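Local coordinates for beta-lactamase (Klebsiella pneumoniae, PDB 6HUH), which probably hydrolyses the amide bond of beta-lactam antibiotics to give substituted beta-amino acids, as a class D serine beta-lactamase, at residues S106-Q119 with L132-W146. Residues are numbered along the deposited sequence; the frame is centred on the assembly and turned at random.
Sequences SQRLTEWLGAARFQ and LSGNPGKHDGLTQAW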
ATOM      1  N   SER A 106       3.781  16.216   3.597  1.00 29.74           N
ATOM      2  CA  SER A 106       5.188  16.624   3.607  1.00 29.23           C
ATOM      3  C   SER A 106       5.339  17.911   4.400  1.00 34.37           C
ATOM      4  O   SER A 106       6.333  18.061   5.115  1.00 33.38           O
ATOM      5  CB  SER A 106       5.696  16.825   2.188  1.00 32.40           C
ATOM      6  OG  SER A 106       5.780  15.597   1.488  1.00 38.78           O
ATOM      7  N   GLN A 107       4.337  18.837   4.276  1.00 32.37           N
ATOM      8  CA  GLN A 107       4.280  20.124   4.993  1.00 32.10           C
ATOM      9  C   GLN A 107       4.088  19.876   6.482  1.00 36.07           C
ATOM     10  O   GLN A 107       4.691  20.578   7.288  1.00 37.55           O
ATOM     11  CB  GLN A 107       3.156  21.023   4.463  1.00 34.02           C
ATOM     12  CG  GLN A 107       3.144  21.187   2.948  1.00 40.42           C
ATOM     13  CD  GLN A 107       2.204  22.264   2.470  1.00 56.28           C
ATOM     14  OE1 GLN A 107       1.051  22.374   2.909  1.00 55.02           O
ATOM     15  NE2 GLN A 107       2.669  23.064   1.526  1.00 45.13           N
ATOM     16  N   ARG A 108       3.290  18.854   6.851  1.00 31.95           N
ATOM     17  CA  ARG A 108       3.062  18.451   8.249  1.00 32.75           C
ATOM     18  C   ARG A 108       4.378  18.043   8.890  1.00 36.52           C
ATOM     19  O   ARG A 108       4.637  18.411  10.036  1.00 36.99           O
ATOM     20  CB  ARG A 108       2.101  17.261   8.337  1.00 34.07           C
ATOM     21  CG  ARG A 108       0.687  17.560   7.914  1.00 44.61           C
ATOM     22  CD  ARG A 108      -0.148  18.205   8.995  1.00 43.88           C
ATOM     23  NE  ARG A 108      -1.529  17.771   8.843  1.00 48.86           N
ATOM     24  CZ  ARG A 108      -2.432  18.376   8.081  1.00 61.71           C
ATOM     25  NH1 ARG A 108      -2.119  19.485   7.421  1.00 45.83           N
ATOM     26  NH2 ARG A 108      -3.660  17.887   7.987  1.00 48.85           N
ATOM     27  N   LEU A 109       5.204  17.286   8.136  1.00 31.81           N
ATOM     28  CA  LEU A 109       6.527  16.856   8.555  1.00 31.70           C
ATOM     29  C   LEU A 109       7.469  18.043   8.699  1.00 36.77           C
ATOM     30  O   LEU A 109       8.103  18.154   9.750  1.00 38.51           O
ATOM     31  CB  LEU A 109       7.104  15.782   7.598  1.00 31.17           C
ATOM     32  CG  LEU A 109       8.633  15.557   7.554  1.00 35.71           C
ATOM     33  CD1 LEU A 109       9.203  15.153   8.906  1.00 36.80           C
ATOM     34  CD2 LEU A 109       8.969  14.474   6.599  1.00 37.00           C
ATOM     35  N   THR A 110       7.574  18.918   7.670  1.00 32.40           N
ATOM     36  CA  THR A 110       8.502  20.066   7.702  1.00 32.46           C
ATOM     37  C   THR A 110       8.161  21.069   8.810  1.00 35.90           C
ATOM     38  O   THR A 110       9.080  21.503   9.502  1.00 34.81           O
ATOM     39  CB  THR A 110       8.656  20.743   6.335  1.00 38.56           C
ATOM     40  OG1 THR A 110       7.410  21.292   5.896  1.00 36.95           O
ATOM     41  CG2 THR A 110       9.257  19.817   5.276  1.00 34.26           C
ATOM     42  N   GLU A 111       6.849  21.384   9.017  1.00 33.97           N
ATOM     43  CA  GLU A 111       6.377  22.301  10.081  1.00 36.43           C
ATOM     44  C   GLU A 111       6.785  21.796  11.474  1.00 39.98           C
ATOM     45  O   GLU A 111       7.091  22.597  12.360  1.00 40.24           O
ATOM     46  CB  GLU A 111       4.851  22.472  10.037  1.00 38.85           C
ATOM     47  CG  GLU A 111       4.368  23.496   9.020  1.00 53.47           C
ATOM     48  CD  GLU A 111       2.860  23.587   8.852  1.00 74.47           C
ATOM     49  OE1 GLU A 111       2.401  23.776   7.700  1.00 58.44           O
ATOM     50  OE2 GLU A 111       2.137  23.479   9.870  1.00 70.93           O
ATOM     51  N   TRP A 112       6.794  20.458  11.640  1.00 34.83           N
ATOM     52  CA  TRP A 112       7.198  19.738  12.838  1.00 34.80           C
ATOM     53  C   TRP A 112       8.728  19.750  13.026  1.00 42.24           C
ATOM     54  O   TRP A 112       9.190  19.764  14.166  1.00 43.29           O
ATOM     55  CB  TRP A 112       6.679  18.296  12.771  1.00 31.92           C
ATOM     56  CG  TRP A 112       7.034  17.467  13.968  1.00 32.69           C
ATOM     57  CD1 TRP A 112       6.296  17.306  15.099  1.00 36.17           C
ATOM     58  CD2 TRP A 112       8.229  16.697  14.152  1.00 31.96           C
ATOM     59  NE1 TRP A 112       6.958  16.492  15.983  1.00 35.79           N
ATOM     60  CE2 TRP A 112       8.147  16.099  15.427  1.00 36.65           C
ATOM     61  CE3 TRP A 112       9.360  16.446  13.360  1.00 31.98           C
ATOM     62  CZ2 TRP A 112       9.162  15.279  15.935  1.00 35.99           C
ATOM     63  CZ3 TRP A 112      10.363  15.633  13.861  1.00 33.46           C
ATOM     64  CH2 TRP A 112      10.262  15.062  15.134  1.00 35.09           C
ATOM     65  N   LEU A 113       9.509  19.663  11.926  1.00 40.30           N
ATOM     66  CA  LEU A 113      10.978  19.646  11.997  1.00 40.97           C
ATOM     67  C   LEU A 113      11.540  21.002  12.384  1.00 46.93           C
ATOM     68  O   LEU A 113      12.465  21.088  13.208  1.00 47.47           O
ATOM     69  CB  LEU A 113      11.585  19.250  10.649  1.00 40.00           C
ATOM     70  CG  LEU A 113      11.897  17.790  10.404  1.00 44.37           C
ATOM     71  CD1 LEU A 113      12.183  17.580   8.944  1.00 44.64           C
ATOM     72  CD2 LEU A 113      13.110  17.336  11.194  1.00 46.98           C
ATOM     73  N   GLY A 114      10.988  22.036  11.751  1.00 43.30           N
ATOM     74  CA  GLY A 114      11.437  23.406  11.895  1.00 44.13           C
ATOM     75  C   GLY A 114      12.376  23.704  10.757  1.00 46.56           C
ATOM     76  O   GLY A 114      13.003  22.786  10.219  1.00 45.28           O
ATOM     77  N   ALA A 115      12.468  24.981  10.371  1.00 43.70           N
ATOM     78  CA  ALA A 115      13.302  25.416   9.251  1.00 42.43           C
ATOM     79  C   ALA A 115      14.795  25.173   9.479  1.00 46.47           C
ATOM     80  O   ALA A 115      15.508  24.904   8.516  1.00 45.56           O
ATOM     81  CB  ALA A 115      13.030  26.870   8.943  1.00 44.29           C
ATOM     82  N   ALA A 116      15.257  25.240  10.754  1.00 44.03           N
ATOM     83  CA  ALA A 116      16.657  25.028  11.135  1.00 43.90           C
ATOM     84  C   ALA A 116      17.116  23.585  10.903  1.00 47.20           C
ATOM     85  O   ALA A 116      18.164  23.386  10.279  1.00 46.92           O
ATOM     86  CB  ALA A 116      16.880  25.433  12.578  1.00 46.03           C
ATOM     87  N   ARG A 117      16.324  22.582  11.383  1.00 42.22           N
ATOM     88  CA  ARG A 117      16.608  21.146  11.216  1.00 40.18           C
ATOM     89  C   ARG A 117      16.507  20.773   9.721  1.00 41.43           C
ATOM     90  O   ARG A 117      17.366  20.052   9.212  1.00 41.22           O
ATOM     91  CB  ARG A 117      15.631  20.302  12.050  1.00 39.43           C
ATOM     92  CG  ARG A 117      16.279  19.293  12.999  1.00 49.93           C
ATOM     93  CD  ARG A 117      15.235  18.793  13.998  1.00 61.83           C
ATOM     94  NE  ARG A 117      15.535  17.472  14.564  1.00 64.09           N
ATOM     95  CZ  ARG A 117      14.665  16.743  15.259  1.00 75.89           C
ATOM     96  NH1 ARG A 117      13.432  17.188  15.467  1.00 56.96           N
ATOM     97  NH2 ARG A 117      15.017  15.561  15.744  1.00 68.36           N
ATOM     98  N   PHE A 118      15.476  21.300   9.020  1.00 34.80           N
ATOM     99  CA  PHE A 118      15.221  21.089   7.596  1.00 32.32           C
ATOM    100  C   PHE A 118      16.472  21.438   6.818  1.00 34.50           C
ATOM    101  O   PHE A 118      17.022  20.579   6.134  1.00 33.58           O
ATOM    102  CB  PHE A 118      14.013  21.945   7.150  1.00 34.42           C
ATOM    103  CG  PHE A 118      13.501  21.803   5.732  1.00 34.83           C
ATOM    104  CD1 PHE A 118      13.511  20.573   5.090  1.00 37.46           C
ATOM    105  CD2 PHE A 118      12.906  22.876   5.084  1.00 36.72           C
ATOM    106  CE1 PHE A 118      12.996  20.435   3.806  1.00 37.97           C
ATOM    107  CE2 PHE A 118      12.372  22.735   3.806  1.00 38.99           C
ATOM    108  CZ  PHE A 118      12.431  21.521   3.166  1.00 36.55           C
ATOM    109  N   GLN A 119      16.978  22.669   7.012  1.00 31.18           N
ATOM    110  CA  GLN A 119      18.208  23.163   6.403  1.00 29.75           C
ATOM    111  C   GLN A 119      19.395  22.309   6.812  1.00 31.57           C
ATOM    112  O   GLN A 119      20.190  22.012   5.950  1.00 31.69           O
ATOM    113  CB  GLN A 119      18.444  24.642   6.760  1.00 32.51           C
ATOM    114  CG  GLN A 119      19.486  25.363   5.905  1.00 39.03           C
ATOM    115  CD  GLN A 119      19.016  25.618   4.489  1.00 54.79           C
ATOM    116  OE1 GLN A 119      18.188  26.498   4.232  1.00 51.78           O
ATOM    117  NE2 GLN A 119      19.560  24.869   3.531  1.00 41.46           N
ATOM    118  N   LEU A 132      16.432  26.667   0.168  1.00 41.23           N
ATOM    119  CA  LEU A 132      15.092  26.436   0.723  1.00 41.35           C
ATOM    120  C   LEU A 132      14.422  27.761   1.116  1.00 49.70           C
ATOM    121  O   LEU A 132      13.625  27.795   2.054  1.00 50.08           O
ATOM    122  CB  LEU A 132      15.117  25.436   1.907  1.00 40.02           C
ATOM    123  CG  LEU A 132      16.058  24.232   1.799  1.00 43.19           C
ATOM    124  CD1 LEU A 132      16.305  23.632   3.129  1.00 42.97           C
ATOM    125  CD2 LEU A 132      15.528  23.176   0.838  1.00 45.33           C
ATOM    126  N   SER A 133      14.742  28.849   0.390  1.00 48.15           N
ATOM    127  CA  SER A 133      14.183  30.171   0.655  1.00 50.02           C
ATOM    128  C   SER A 133      12.752  30.308   0.156  1.00 54.19           C
ATOM    129  O   SER A 133      12.005  31.152   0.655  1.00 54.72           O
ATOM    130  CB  SER A 133      15.075  31.259   0.070  1.00 56.33           C
ATOM    131  OG  SER A 133      15.208  31.130  -1.334  1.00 68.92           O
ATOM    132  N   GLY A 134      12.387  29.459  -0.802  1.00 51.20           N
ATOM    133  CA  GLY A 134      11.061  29.417  -1.412  1.00 52.00           C
ATOM    134  C   GLY A 134      10.818  30.499  -2.451  1.00 59.52           C
ATOM    135  O   GLY A 134      11.745  30.958  -3.139  1.00 58.28           O
ATOM    136  N   ASN A 135       9.544  30.905  -2.560  1.00 59.13           N
ATOM    137  CA  ASN A 135       9.068  31.926  -3.497  1.00 61.36           C
ATOM    138  C   ASN A 135       9.519  33.322  -3.045  1.00 69.11           C
ATOM    139  O   ASN A 135       9.692  33.524  -1.841  1.00 69.50           O
ATOM    140  CB  ASN A 135       7.544  31.860  -3.619  1.00 62.85           C
ATOM    141  CG  ASN A 135       7.029  30.461  -3.868  1.00 81.63           C
ATOM    142  OD1 ASN A 135       7.286  29.845  -4.910  1.00 76.66           O
ATOM    143  ND2 ASN A 135       6.332  29.914  -2.888  1.00 68.88           N
ATOM    144  N   PRO A 136       9.735  34.291  -3.971  1.00 68.04           N
ATOM    145  CA  PRO A 136      10.208  35.614  -3.546  1.00 70.69           C
ATOM    146  C   PRO A 136       9.152  36.444  -2.828  1.00 77.41           C
ATOM    147  O   PRO A 136       8.031  36.581  -3.312  1.00 77.03           O
ATOM    148  CB  PRO A 136      10.669  36.270  -4.857  1.00 73.82           C
ATOM    149  CG  PRO A 136      10.674  35.174  -5.879  1.00 75.76           C
ATOM    150  CD  PRO A 136       9.618  34.233  -5.438  1.00 69.62           C
ATOM    151  N   GLY A 137       9.541  36.975  -1.670  1.00 76.99           N
ATOM    152  CA  GLY A 137       8.711  37.806  -0.804  1.00 79.76           C
ATOM    153  C   GLY A 137       8.166  37.036   0.373  1.00 84.24           C
ATOM    154  O   GLY A 137       8.657  37.174   1.505  1.00 84.23           O
ATOM    155  N   LYS A 138       7.096  36.271   0.104  1.00 81.63           N
ATOM    156  CA  LYS A 138       6.450  35.386   1.068  1.00 81.22           C
ATOM    157  C   LYS A 138       7.515  34.362   1.410  1.00 84.44           C
ATOM    158  O   LYS A 138       8.017  33.675   0.517  1.00 82.84           O
ATOM    159  CB  LYS A 138       5.168  34.739   0.484  1.00 83.75           C
ATOM    160  CG  LYS A 138       5.238  34.336  -1.004  1.00102.01           C
ATOM    161  CD  LYS A 138       3.862  34.274  -1.681  1.00116.42           C
ATOM    162  CE  LYS A 138       3.338  35.618  -2.150  1.00134.07           C
ATOM    163  NZ  LYS A 138       4.122  36.170  -3.288  1.00146.53           N
ATOM    164  N   HIS A 139       7.973  34.363   2.663  1.00 81.99           N
ATOM    165  CA  HIS A 139       9.069  33.490   3.056  1.00 80.75           C
ATOM    166  C   HIS A 139       8.604  32.058   3.436  1.00 81.29           C
ATOM    167  O   HIS A 139       9.192  31.426   4.319  1.00 80.13           O
ATOM    168  CB  HIS A 139       9.968  34.136   4.130  1.00 83.49           C
ATOM    169  CG  HIS A 139      11.441  33.856   3.921  1.00 86.63           C
ATOM    170  ND1 HIS A 139      12.028  32.655   4.331  1.00 86.48           N
ATOM    171  CD2 HIS A 139      12.390  34.614   3.320  1.00 89.62           C
ATOM    172  CE1 HIS A 139      13.299  32.730   3.965  1.00 85.89           C
ATOM    173  NE2 HIS A 139      13.567  33.889   3.357  1.00 88.06           N
ATOM    174  N   ASP A 140       7.659  31.500   2.659  1.00 75.61           N
ATOM    175  CA  ASP A 140       7.159  30.141   2.850  1.00 72.83           C
ATOM    176  C   ASP A 140       8.081  29.052   2.249  1.00 71.83           C
ATOM    177  O   ASP A 140       7.627  28.189   1.501  1.00 70.42           O
ATOM    178  CB  ASP A 140       5.705  30.003   2.342  1.00 75.41           C
ATOM    179  CG  ASP A 140       5.464  30.159   0.833  1.00 88.63           C
ATOM    180  OD1 ASP A 140       6.392  30.606   0.116  1.00 88.14           O
ATOM    181  OD2 ASP A 140       4.365  29.777   0.364  1.00 98.15           O
ATOM    182  N   GLY A 141       9.352  29.077   2.615  1.00 65.78           N
ATOM    183  CA  GLY A 141      10.315  28.092   2.143  1.00 63.16           C
ATOM    184  C   GLY A 141      10.140  26.726   2.782  1.00 64.43           C
ATOM    185  O   GLY A 141      10.377  25.699   2.139  1.00 62.67           O
ATOM    186  N   LEU A 142       9.706  26.704   4.053  1.00 59.83           N
ATOM    187  CA  LEU A 142       9.516  25.489   4.843  1.00 57.63           C
ATOM    188  C   LEU A 142       8.556  24.473   4.227  1.00 58.47           C
ATOM    189  O   LEU A 142       8.799  23.268   4.328  1.00 57.42           O
ATOM    190  CB  LEU A 142       9.074  25.850   6.277  1.00 58.56           C
ATOM    191  CG  LEU A 142       8.961  24.716   7.302  1.00 62.01           C
ATOM    192  CD1 LEU A 142      10.296  23.997   7.503  1.00 61.27           C
ATOM    193  CD2 LEU A 142       8.428  25.232   8.612  1.00 65.34           C
ATOM    194  N   THR A 143       7.470  24.945   3.612  1.00 52.92           N
ATOM    195  CA  THR A 143       6.453  24.048   3.066  1.00 50.38           C
ATOM    196  C   THR A 143       6.358  24.076   1.543  1.00 51.07           C
ATOM    197  O   THR A 143       5.620  23.269   0.974  1.00 49.87           O
ATOM    198  CB  THR A 143       5.097  24.350   3.722  1.00 58.58           C
ATOM    199  OG1 THR A 143       4.669  25.663   3.345  1.00 59.95           O
ATOM    200  CG2 THR A 143       5.132  24.224   5.243  1.00 56.79           C
ATOM    201  N   GLN A 144       7.106  24.985   0.881  1.00 45.91           N
ATOM    202  CA  GLN A 144       7.032  25.184  -0.566  1.00 44.15           C
ATOM    203  C   GLN A 144       8.352  25.173  -1.331  1.00 46.78           C
ATOM    204  O   GLN A 144       8.319  25.501  -2.514  1.00 47.21           O
ATOM    205  CB  GLN A 144       6.303  26.517  -0.845  1.00 46.56           C
ATOM    206  CG  GLN A 144       5.090  26.408  -1.758  1.00 54.75           C
ATOM    207  CD  GLN A 144       3.873  25.865  -1.057  1.00 66.55           C
ATOM    208  OE1 GLN A 144       3.302  24.838  -1.456  1.00 61.51           O
ATOM    209  NE2 GLN A 144       3.445  26.571  -0.007  1.00 54.55           N
ATOM    210  N   ALA A 145       9.495  24.817  -0.697  1.00 42.20           N
ATOM    211  CA  ALA A 145      10.814  24.853  -1.349  1.00 42.16           C
ATOM    212  C   ALA A 145      10.976  23.917  -2.544  1.00 46.89           C
ATOM    213  O   ALA A 145      11.554  24.319  -3.559  1.00 47.89           O
ATOM    214  CB  ALA A 145      11.923  24.607  -0.342  1.00 42.98           C
ATOM    215  N   TRP A 146      10.480  22.681  -2.424  1.00 43.17           N
ATOM    216  CA  TRP A 146      10.552  21.648  -3.459  1.00 42.63           C
ATOM    217  C   TRP A 146       9.435  21.778  -4.498  1.00 50.00           C
ATOM    218  O   TRP A 146       9.589  21.312  -5.630  1.00 50.68           O
ATOM    219  CB  TRP A 146      10.572  20.255  -2.822  1.00 40.17           C
ATOM    220  CG  TRP A 146       9.352  19.896  -2.007  1.00 40.89           C
ATOM    221  CD1 TRP A 146       8.375  19.007  -2.353  1.00 43.35           C
ATOM    222  CD2 TRP A 146       9.031  20.345  -0.677  1.00 40.90           C
ATOM    223  NE1 TRP A 146       7.446  18.906  -1.346  1.00 42.58           N
ATOM    224  CE2 TRP A 146       7.825  19.714  -0.303  1.00 44.36           C
ATOM    225  CE3 TRP A 146       9.642  21.228   0.236  1.00 42.56           C
ATOM    226  CZ2 TRP A 146       7.200  19.969   0.921  1.00 43.68           C
ATOM    227  CZ3 TRP A 146       9.023  21.468   1.455  1.00 43.93           C
ATOM    228  CH2 TRP A 146       7.821  20.840   1.787  1.00 44.04           C
TER
HETATM  229  O   HOH W   1      18.438  27.715   1.824  1.00 38.87           O
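Ser106 lays its CB obliquely against the indole of Trp146, CB to CZ2 3.7 Å, and the two share a polar partner: Ser106 OG and Trp146 NE1 both hydrogen-bond to OQ2 of the carboxylated lysine at position 54, while Ser106 OG also hydrogen-bonds Trp97 NE1. Next along the helix, Gln107 runs extended beyond CG and crosses the side chain of Thr143 at about a right angle. Its NE2 donates to Thr143 O (3.0 Å, 159°), from above the carbonyl plane. Thr110 OG1 lies 2.9 Å from Leu142 O and 3.1 Å from Gln107 O, two acceptors for one proton, and its methyl CG2 rests by Trp146 CH2. Here the contact displays the all-helical region of the class D fold: the short, weakly bonded helix 141-144 packs on helices 103-113 and 115-124, and Trp146 reaches the carboxylated lysine that is a family hallmark. Leu142 is a knob in a hole formed by Thr110, Glu111, Ala115 and Phe118. Gly114, with positive phi, ends helix 103-113 and N-caps helix 115-124. With CG anti to the backbone N (chi1 -175°), Phe118 receives a CH-pi contact from Leu132 CD1 over one face, 4.1 Å from the ring centroid; Thr110 CG2 lies over the opposite face, toward the rim. The amide of Gln119, whose NE2 binds Asp123 and Arg130 O, runs alongside Leu132, NE2 3.5 Å from CD1, and a water links Gln119 OE1 to Leu132 N.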